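Local atomic coordinates of probable adhesion protein (Pseudomonas aeruginosa PAO1, PDB entry 6RU4), a protein that probably serves as the solute-binding component of a metal-ion importer, capturing manganese or ferrous iron in the cleft between its two lobes. Residues H111-I116 against L248-Y253; T175-Y180 against F224-F229. All coordinates share one frame; numbering follows the deposited sequence.

Contact 1. Residues H111-I116 against L248-Y253. With MN (manganese (II) ion), chain E.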
ATOM      1  N   HIS A 111       5.012   1.657   0.938  1.00 37.22           N
ATOM      2  CA  HIS A 111       3.964   0.695   0.576  1.00 35.50           C
ATOM      3  C   HIS A 111       4.064  -0.639   1.246  1.00 42.28           C
ATOM      4  O   HIS A 111       3.843  -1.673   0.605  1.00 42.94           O
ATOM      5  CB  HIS A 111       3.921   0.515  -0.945  1.00 35.43           C
ATOM      6  CG  HIS A 111       3.781   1.814  -1.672  1.00 38.10           C
ATOM      7  ND1 HIS A 111       4.869   2.638  -1.888  1.00 39.88           N
ATOM      8  CD2 HIS A 111       2.675   2.403  -2.165  1.00 39.60           C
ATOM      9  CE1 HIS A 111       4.408   3.664  -2.561  1.00 39.90           C
ATOM     10  NE2 HIS A 111       3.088   3.553  -2.774  1.00 40.20           N
ATOM     11  N   THR A 112       4.314  -0.622   2.571  1.00 40.06           N
ATOM     12  CA  THR A 112       4.436  -1.818   3.404  1.00 39.59           C
ATOM     13  C   THR A 112       3.124  -2.556   3.404  1.00 45.18           C
ATOM     14  O   THR A 112       3.094  -3.786   3.375  1.00 46.82           O
ATOM     15  CB  THR A 112       4.846  -1.409   4.782  1.00 44.22           C
ATOM     16  OG1 THR A 112       3.922  -0.424   5.218  1.00 45.29           O
ATOM     17  CG2 THR A 112       6.259  -0.834   4.828  1.00 41.09           C
ATOM     18  N   PHE A 113       2.036  -1.783   3.364  1.00 41.17           N
ATOM     19  CA  PHE A 113       0.674  -2.266   3.295  1.00 40.19           C
ATOM     20  C   PHE A 113       0.387  -3.157   2.041  1.00 48.58           C
ATOM     21  O   PHE A 113      -0.642  -3.818   2.035  1.00 49.75           O
ATOM     22  CB  PHE A 113      -0.316  -1.104   3.419  1.00 39.03           C
ATOM     23  CG  PHE A 113      -0.107   0.042   2.467  1.00 39.17           C
ATOM     24  CD1 PHE A 113      -0.651   0.010   1.178  1.00 39.77           C
ATOM     25  CD2 PHE A 113       0.507   1.225   2.897  1.00 39.83           C
ATOM     26  CE1 PHE A 113      -0.500   1.103   0.306  1.00 38.66           C
ATOM     27  CE2 PHE A 113       0.623   2.331   2.035  1.00 39.97           C
ATOM     28  CZ  PHE A 113       0.112   2.263   0.748  1.00 37.25           C
ATOM     29  N   LEU A 114       1.291  -3.226   1.030  1.00 45.33           N
ATOM     30  CA  LEU A 114       1.058  -4.074  -0.149  1.00 46.56           C
ATOM     31  C   LEU A 114       1.820  -5.406  -0.074  1.00 53.70           C
ATOM     32  O   LEU A 114       1.951  -6.113  -1.072  1.00 56.13           O
ATOM     33  CB  LEU A 114       1.306  -3.333  -1.480  1.00 46.26           C
ATOM     34  CG  LEU A 114       0.245  -2.273  -1.846  1.00 49.92           C
ATOM     35  CD1 LEU A 114       0.659  -1.479  -3.024  1.00 48.56           C
ATOM     36  CD2 LEU A 114      -1.101  -2.909  -2.121  1.00 52.86           C
ATOM     37  N   SER A 115       2.233  -5.770   1.143  1.00 49.28           N
ATOM     38  CA  SER A 115       2.927  -6.986   1.534  1.00 49.43           C
ATOM     39  C   SER A 115       1.976  -7.772   2.423  1.00 56.79           C
ATOM     40  O   SER A 115       1.231  -7.160   3.185  1.00 58.19           O
ATOM     41  CB  SER A 115       4.139  -6.609   2.373  1.00 51.69           C
ATOM     42  OG  SER A 115       4.681  -7.699   3.096  1.00 64.11           O
ATOM     43  N   ILE A 116       1.994  -9.110   2.367  1.00 53.04           N
ATOM     44  CA  ILE A 116       1.142  -9.893   3.267  1.00 52.82           C
ATOM     45  C   ILE A 116       1.812  -9.955   4.647  1.00 58.91           C
ATOM     46  O   ILE A 116       1.148  -9.702   5.647  1.00 58.80           O
ATOM     47  CB  ILE A 116       0.760 -11.289   2.696  1.00 55.91           C
ATOM     48  CG1 ILE A 116      -0.130 -11.179   1.399  1.00 54.63           C
ATOM     49  CG2 ILE A 116       0.130 -12.198   3.773  1.00 57.59           C
ATOM     50  CD1 ILE A 116      -1.638 -10.821   1.566  1.00 54.40           C
ATOM     51  N   LEU A 248      -2.288  -3.712 -11.417  1.00 44.49           N
ATOM     52  CA  LEU A 248      -2.446  -4.010 -10.000  1.00 42.51           C
ATOM     53  C   LEU A 248      -3.177  -2.887  -9.280  1.00 44.88           C
ATOM     54  O   LEU A 248      -3.250  -1.765  -9.768  1.00 41.15           O
ATOM     55  CB  LEU A 248      -1.100  -4.347  -9.308  1.00 41.07           C
ATOM     56  CG  LEU A 248      -0.301  -5.544  -9.820  1.00 44.92           C
ATOM     57  CD1 LEU A 248       1.025  -5.622  -9.115  1.00 43.90           C
ATOM     58  CD2 LEU A 248      -1.068  -6.862  -9.674  1.00 43.44           C
ATOM     59  N   SER A 249      -3.729  -3.226  -8.119  1.00 44.84           N
ATOM     60  CA  SER A 249      -4.461  -2.348  -7.224  1.00 44.55           C
ATOM     61  C   SER A 249      -3.564  -1.864  -6.093  1.00 47.89           C
ATOM     62  O   SER A 249      -2.894  -2.669  -5.437  1.00 47.51           O
ATOM     63  CB  SER A 249      -5.643  -3.103  -6.640  1.00 48.32           C
ATOM     64  OG  SER A 249      -6.370  -2.246  -5.786  1.00 59.63           O
ATOM     65  N   HIS A 250      -3.575  -0.541  -5.857  1.00 44.12           N
ATOM     66  CA  HIS A 250      -2.842   0.145  -4.794  1.00 43.08           C
ATOM     67  C   HIS A 250      -3.731   0.164  -3.530  1.00 51.30           C
ATOM     68  O   HIS A 250      -3.250   0.505  -2.440  1.00 51.94           O
ATOM     69  CB  HIS A 250      -2.493   1.569  -5.275  1.00 43.02           C
ATOM     70  CG  HIS A 250      -1.565   2.390  -4.416  1.00 44.70           C
ATOM     71  ND1 HIS A 250      -1.925   2.805  -3.149  1.00 45.30           N
ATOM     72  CD2 HIS A 250      -0.393   2.978  -4.741  1.00 45.91           C
ATOM     73  CE1 HIS A 250      -0.955   3.589  -2.727  1.00 44.07           C
ATOM     74  NE2 HIS A 250      -0.006   3.721  -3.641  1.00 44.95           N
ATOM     75  N   ILE A 251      -5.015  -0.279  -3.665  1.00 50.16           N
ATOM     76  CA  ILE A 251      -6.047  -0.344  -2.604  1.00 50.34           C
ATOM     77  C   ILE A 251      -6.271   1.105  -2.079  1.00 53.39           C
ATOM     78  O   ILE A 251      -6.052   1.380  -0.916  1.00 53.35           O
ATOM     79  CB  ILE A 251      -5.735  -1.454  -1.503  1.00 53.34           C
ATOM     80  CG1 ILE A 251      -5.340  -2.818  -2.160  1.00 53.33           C
ATOM     81  CG2 ILE A 251      -6.924  -1.660  -0.525  1.00 55.71           C
ATOM     82  CD1 ILE A 251      -4.611  -3.842  -1.270  1.00 60.18           C
ATOM     83  N   SER A 252      -6.652   2.043  -2.970  1.00 51.05           N
ATOM     84  CA  SER A 252      -6.826   3.487  -2.678  1.00 51.10           C
ATOM     85  C   SER A 252      -8.068   4.103  -3.369  1.00 58.86           C
ATOM     86  O   SER A 252      -8.310   5.320  -3.294  1.00 58.25           O
ATOM     87  CB  SER A 252      -5.580   4.266  -3.098  1.00 52.19           C
ATOM     88  OG  SER A 252      -5.511   4.443  -4.507  1.00 61.85           O
ATOM     89  N   TYR A 253      -8.814   3.286  -4.086  1.00 58.77           N
ATOM     90  CA  TYR A 253      -9.973   3.841  -4.752  1.00 61.90           C
ATOM     91  C   TYR A 253     -11.262   3.208  -4.267  1.00 65.21           C
ATOM     92  O   TYR A 253     -11.301   2.002  -4.054  1.00 63.43           O
ATOM     93  CB  TYR A 253      -9.846   3.803  -6.299  1.00 65.44           C
ATOM     94  CG  TYR A 253     -11.125   4.242  -6.972  1.00 71.74           C
ATOM     95  CD1 TYR A 253     -11.526   5.581  -6.942  1.00 75.67           C
ATOM     96  CD2 TYR A 253     -12.024   3.304  -7.473  1.00 73.99           C
ATOM     97  CE1 TYR A 253     -12.771   5.976  -7.438  1.00 79.74           C
ATOM     98  CE2 TYR A 253     -13.267   3.686  -7.968  1.00 77.24           C
ATOM     99  CZ  TYR A 253     -13.631   5.024  -7.961  1.00 90.24           C
ATOM    100  OH  TYR A 253     -14.850   5.393  -8.475  1.00 99.41           O
TER
HETATM  101 MN    MN E 401       1.743   5.136  -3.669  1.00 43.00          MN

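Contact 2. Residues T175-Y180 against F224-F229. With MN (manganese (II) ion), chain E; EDO (1,2-ethanediol), chain Q.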
ATOM      1  N   THR A 175       7.235  -1.638 -13.053  1.00 50.15           N
ATOM      2  CA  THR A 175       5.940  -1.134 -12.576  1.00 49.37           C
ATOM      3  C   THR A 175       5.870   0.347 -12.926  1.00 53.95           C
ATOM      4  O   THR A 175       6.926   0.965 -13.089  1.00 55.48           O
ATOM      5  CB  THR A 175       5.714  -1.417 -11.067  1.00 47.71           C
ATOM      6  OG1 THR A 175       6.431  -0.465 -10.299  1.00 47.28           O
ATOM      7  CG2 THR A 175       6.096  -2.850 -10.637  1.00 41.89           C
ATOM      8  N   ILE A 176       4.656   0.922 -13.069  1.00 48.44           N
ATOM      9  CA  ILE A 176       4.516   2.362 -13.360  1.00 46.60           C
ATOM     10  C   ILE A 176       4.829   3.107 -12.051  1.00 45.92           C
ATOM     11  O   ILE A 176       5.769   3.892 -11.997  1.00 44.32           O
ATOM     12  CB  ILE A 176       3.086   2.697 -13.923  1.00 49.28           C
ATOM     13  CG1 ILE A 176       2.857   2.092 -15.344  1.00 49.22           C
ATOM     14  CG2 ILE A 176       2.741   4.208 -13.870  1.00 48.85           C
ATOM     15  CD1 ILE A 176       3.799   2.490 -16.445  1.00 50.13           C
ATOM     16  N   HIS A 177       4.068   2.762 -11.003  1.00 41.05           N
ATOM     17  CA  HIS A 177       4.069   3.276  -9.638  1.00 41.17           C
ATOM     18  C   HIS A 177       4.910   2.331  -8.776  1.00 46.64           C
ATOM     19  O   HIS A 177       4.753   1.123  -8.901  1.00 46.25           O
ATOM     20  CB  HIS A 177       2.600   3.299  -9.127  1.00 41.68           C
ATOM     21  CG  HIS A 177       2.369   4.151  -7.924  1.00 44.56           C
ATOM     22  ND1 HIS A 177       2.031   5.494  -8.040  1.00 46.79           N
ATOM     23  CD2 HIS A 177       2.411   3.823  -6.615  1.00 45.13           C
ATOM     24  CE1 HIS A 177       1.928   5.941  -6.805  1.00 45.56           C
ATOM     25  NE2 HIS A 177       2.140   4.970  -5.910  1.00 44.89           N
ATOM     26  N   GLY A 178       5.786   2.882  -7.924  1.00 44.37           N
ATOM     27  CA  GLY A 178       6.679   2.116  -7.054  1.00 43.75           C
ATOM     28  C   GLY A 178       6.054   1.570  -5.795  1.00 48.10           C
ATOM     29  O   GLY A 178       6.641   1.662  -4.718  1.00 48.70           O
ATOM     30  N   ALA A 179       4.890   0.955  -5.931  1.00 44.71           N
ATOM     31  CA  ALA A 179       4.118   0.376  -4.838  1.00 44.38           C
ATOM     32  C   ALA A 179       4.303  -1.148  -4.597  1.00 48.33           C
ATOM     33  O   ALA A 179       3.899  -1.656  -3.535  1.00 49.00           O
ATOM     34  CB  ALA A 179       2.642   0.650  -5.102  1.00 44.91           C
ATOM     35  N   TYR A 180       4.857  -1.880  -5.571  1.00 43.32           N
ATOM     36  CA  TYR A 180       4.793  -3.336  -5.514  1.00 43.78           C
ATOM     37  C   TYR A 180       6.086  -4.099  -5.186  1.00 46.48           C
ATOM     38  O   TYR A 180       6.099  -5.331  -5.247  1.00 43.40           O
ATOM     39  CB  TYR A 180       4.177  -3.823  -6.828  1.00 45.12           C
ATOM     40  CG  TYR A 180       2.893  -3.080  -7.117  1.00 46.58           C
ATOM     41  CD1 TYR A 180       1.760  -3.288  -6.342  1.00 48.44           C
ATOM     42  CD2 TYR A 180       2.842  -2.086  -8.091  1.00 48.33           C
ATOM     43  CE1 TYR A 180       0.586  -2.569  -6.568  1.00 50.00           C
ATOM     44  CE2 TYR A 180       1.670  -1.363  -8.331  1.00 49.74           C
ATOM     45  CZ  TYR A 180       0.543  -1.612  -7.566  1.00 58.37           C
ATOM     46  OH  TYR A 180      -0.626  -0.931  -7.799  1.00 62.54           O
ATOM     47  N   PHE A 224       3.655  -3.693 -14.653  1.00 45.55           N
ATOM     48  CA  PHE A 224       2.492  -3.623 -13.780  1.00 44.59           C
ATOM     49  C   PHE A 224       2.028  -2.167 -13.694  1.00 50.00           C
ATOM     50  O   PHE A 224       2.751  -1.311 -13.176  1.00 50.39           O
ATOM     51  CB  PHE A 224       2.787  -4.224 -12.400  1.00 44.77           C
ATOM     52  CG  PHE A 224       2.935  -5.730 -12.420  1.00 45.79           C
ATOM     53  CD1 PHE A 224       1.846  -6.552 -12.719  1.00 48.25           C
ATOM     54  CD2 PHE A 224       4.162  -6.332 -12.138  1.00 46.42           C
ATOM     55  CE1 PHE A 224       1.986  -7.947 -12.762  1.00 48.56           C
ATOM     56  CE2 PHE A 224       4.298  -7.734 -12.171  1.00 49.00           C
ATOM     57  CZ  PHE A 224       3.209  -8.527 -12.487  1.00 47.34           C
ATOM     58  N   SER A 225       0.841  -1.881 -14.274  1.00 45.86           N
ATOM     59  CA  SER A 225       0.240  -0.559 -14.261  1.00 45.43           C
ATOM     60  C   SER A 225      -0.829  -0.434 -13.171  1.00 48.61           C
ATOM     61  O   SER A 225      -1.066  -1.391 -12.439  1.00 49.60           O
ATOM     62  CB  SER A 225      -0.292  -0.183 -15.639  1.00 49.98           C
ATOM     63  OG  SER A 225      -1.394  -0.985 -16.020  1.00 59.51           O
ATOM     64  N   GLU A 226      -1.440   0.756 -13.038  1.00 44.30           N
ATOM     65  CA  GLU A 226      -2.451   1.078 -12.029  1.00 42.86           C
ATOM     66  C   GLU A 226      -3.896   0.863 -12.464  1.00 49.28           C
ATOM     67  O   GLU A 226      -4.285   1.281 -13.545  1.00 51.57           O
ATOM     68  CB  GLU A 226      -2.285   2.531 -11.552  1.00 43.12           C
ATOM     69  CG  GLU A 226      -1.073   2.772 -10.677  1.00 50.87           C
ATOM     70  CD  GLU A 226      -1.027   1.945  -9.408  1.00 76.60           C
ATOM     71  OE1 GLU A 226      -1.987   1.998  -8.605  1.00 78.35           O
ATOM     72  OE2 GLU A 226      -0.023   1.223  -9.231  1.00 68.49           O
ATOM     73  N   ILE A 227      -4.691   0.253 -11.597  1.00 46.91           N
ATOM     74  CA  ILE A 227      -6.123   0.068 -11.771  1.00 48.74           C
ATOM     75  C   ILE A 227      -6.777   1.309 -11.141  1.00 57.83           C
ATOM     76  O   ILE A 227      -7.669   1.900 -11.745  1.00 60.51           O
ATOM     77  CB  ILE A 227      -6.630  -1.251 -11.087  1.00 51.13           C
ATOM     78  CG1 ILE A 227      -6.282  -2.482 -11.913  1.00 50.94           C
ATOM     79  CG2 ILE A 227      -8.142  -1.214 -10.861  1.00 53.87           C
ATOM     80  CD1 ILE A 227      -6.238  -3.780 -11.144  1.00 60.33           C
ATOM     81  N   ASP A 228      -6.344   1.679  -9.910  1.00 55.35           N
ATOM     82  CA  ASP A 228      -6.899   2.779  -9.116  1.00 55.60           C
ATOM     83  C   ASP A 228      -6.934   4.117  -9.855  1.00 62.19           C
ATOM     84  O   ASP A 228      -8.004   4.506 -10.339  1.00 64.71           O
ATOM     85  CB  ASP A 228      -6.190   2.892  -7.757  1.00 56.00           C
ATOM     86  CG  ASP A 228      -6.584   1.831  -6.744  1.00 62.46           C
ATOM     87  OD1 ASP A 228      -7.451   0.977  -7.071  1.00 65.40           O
ATOM     88  OD2 ASP A 228      -6.032   1.848  -5.637  1.00 61.17           O
ATOM     89  N   PHE A 229      -5.797   4.812  -9.965  1.00 58.24           N
ATOM     90  CA  PHE A 229      -5.722   6.106 -10.661  1.00 58.86           C
ATOM     91  C   PHE A 229      -4.752   5.961 -11.866  1.00 61.00           C
ATOM     92  O   PHE A 229      -3.562   6.272 -11.733  1.00 59.88           O
ATOM     93  CB  PHE A 229      -5.359   7.221  -9.644  1.00 59.65           C
ATOM     94  CG  PHE A 229      -6.441   7.417  -8.597  1.00 60.81           C
ATOM     95  CD1 PHE A 229      -6.505   6.602  -7.466  1.00 62.30           C
ATOM     96  CD2 PHE A 229      -7.416   8.388  -8.759  1.00 64.50           C
ATOM     97  CE1 PHE A 229      -7.550   6.733  -6.542  1.00 62.84           C
ATOM     98  CE2 PHE A 229      -8.445   8.536  -7.814  1.00 67.12           C
ATOM     99  CZ  PHE A 229      -8.514   7.694  -6.726  1.00 63.24           C
TER
HETATM  100 MN    MN E 401       1.743   5.136  -3.669  1.00 43.00          MN
HETATM  101  C1  EDO Q 413      -1.335   6.275  -8.596  1.00 70.64           C
HETATM  102  O1  EDO Q 413      -2.415   5.362  -8.345  1.00 69.95           O
HETATM  103  C2  EDO Q 413      -1.754   7.748  -8.253  1.00 71.82           C
HETATM  104  O2  EDO Q 413      -0.660   8.673  -8.322  1.00 72.10           O

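Contact 1. Residues H111-I116 against L248-Y253
His250 reaches across to His111 and Phe113, and it shows how a metal ion can join two loops that also pack through apolar side chains. His250 NE2 binds the manganese ion at 2.2 Å, and NE2 of His111 binds the same ion at 2.3 Å. The NE2 atoms of His111 and His250 lie 3.2 Å apart as neighbouring ligands, not as donor and acceptor. The imidazoles are set nearly perpendicular, their planes at 82°, and His250 NE2 lies at the edge of the His111 ring, close to its plane. The His250 ring swings off its own loop toward the metal because chi1 (-171°) turns CG away from the backbone N. Asn109 OD1 holds ND1 of His111, a second-shell bond that fixes the rotation of this ring and leaves NE2 for the metal. His41, His66, His177 and His199 complete an all-histidine site of six ligands, lodged between the two lobes of a fold characteristic of the solute-binding protein 9 family. Phe113 presents its rim to the same histidine, Phe113 CZ standing 3.9 Å from His250 CE1, while the CA of His111 lies over one face of the phenyl ring, toward its border. Leu114 supplies the apolar half of the contact. CD2 of Leu114 meets CD1 of Ile251 at 3.7 Å, the two side chains running past each other in opposite directions, and also comes near the carbonyl O of Ser249. An ST turn shapes this second loop, the backbone N of Ile251 donating to Ser249 OG at 3.2 Å, while Glu264 is the stronger polar partner of the Ser249 hydroxyl.

Contact 2. Residues T175-Y180 against F224-F229
Phe224 opens the contact by pairing with Thr175 as parallel strands, an example of the C-terminal end of a central strand leading into a ligand loop. The carbonyl O of Phe224 accepts from the backbone N of Ile176 at 2.9 Å, and the same oxygen takes a CA-H...O contact from Thr175. On the sheet face shared by their side chains, CG2 of Thr175 packs against CB of Phe224 and lies by the edge of the phenyl ring. Ser225 follows, its CA and CB both 3.9 Å from CG1 of Ile176. Glu226 makes the main polar contact. Its chain is bent at chi2 (-59°), which folds the carboxylate back toward the 175-180 loop. There Glu226 OE2 accepts a 2.7 Å bond from Tyr180 OH, met on the syn side and 26° out of the carboxylate plane. Ring and carboxylate are nearly coplanar, 14° apart, and Ala179 CB covers the centre of one tyrosine face. Glu226 OE2 also lies 3.3 Å from CB of His177, whose NE2 binds the manganese ion at 2.3 Å. Glu226 is thus a second-shell neighbour of the metal site, and its probable negative charge may favour a cation there. The loop is braced from within by Thr175 OG1, which donates to the carbonyl O of His177 from above the carbonyl plane, and by an inverse gamma turn centred on Gly178. Farther along, Phe229 CB packs on a 1,2-ethanediol molecule, probably from the crystallisation liquor, whose O1 bonds weakly to Glu226 OE1. Strands 173-175 and 222-226 are the central pair of a four-stranded parallel sheet, flanked by 191-194 and 244-248, while helix 234-241 packs against Ile176 and Ser225.

From the N terminus, the chain builds a first parallel sheet, and residues 111-116 then lead into helix 117-133. Strand 173-175 begins the second sheet, and contact 2 closes a loop of 43 intervening residues when strand 222-226 arrives. Contact 1 closes later, at 248-253, so contact 2 nests wholly within its larger loop. Contact 2 works inside the second sheet, whereas contact 1 ties the end of that sheet to the loop that follows the first one. The two also touch: Leu248 N probably bonds to Ser225 O, and Ser252 N to Asp228 OD2. Contact 1 supplies two histidines and contact 2 one to the same manganese ion.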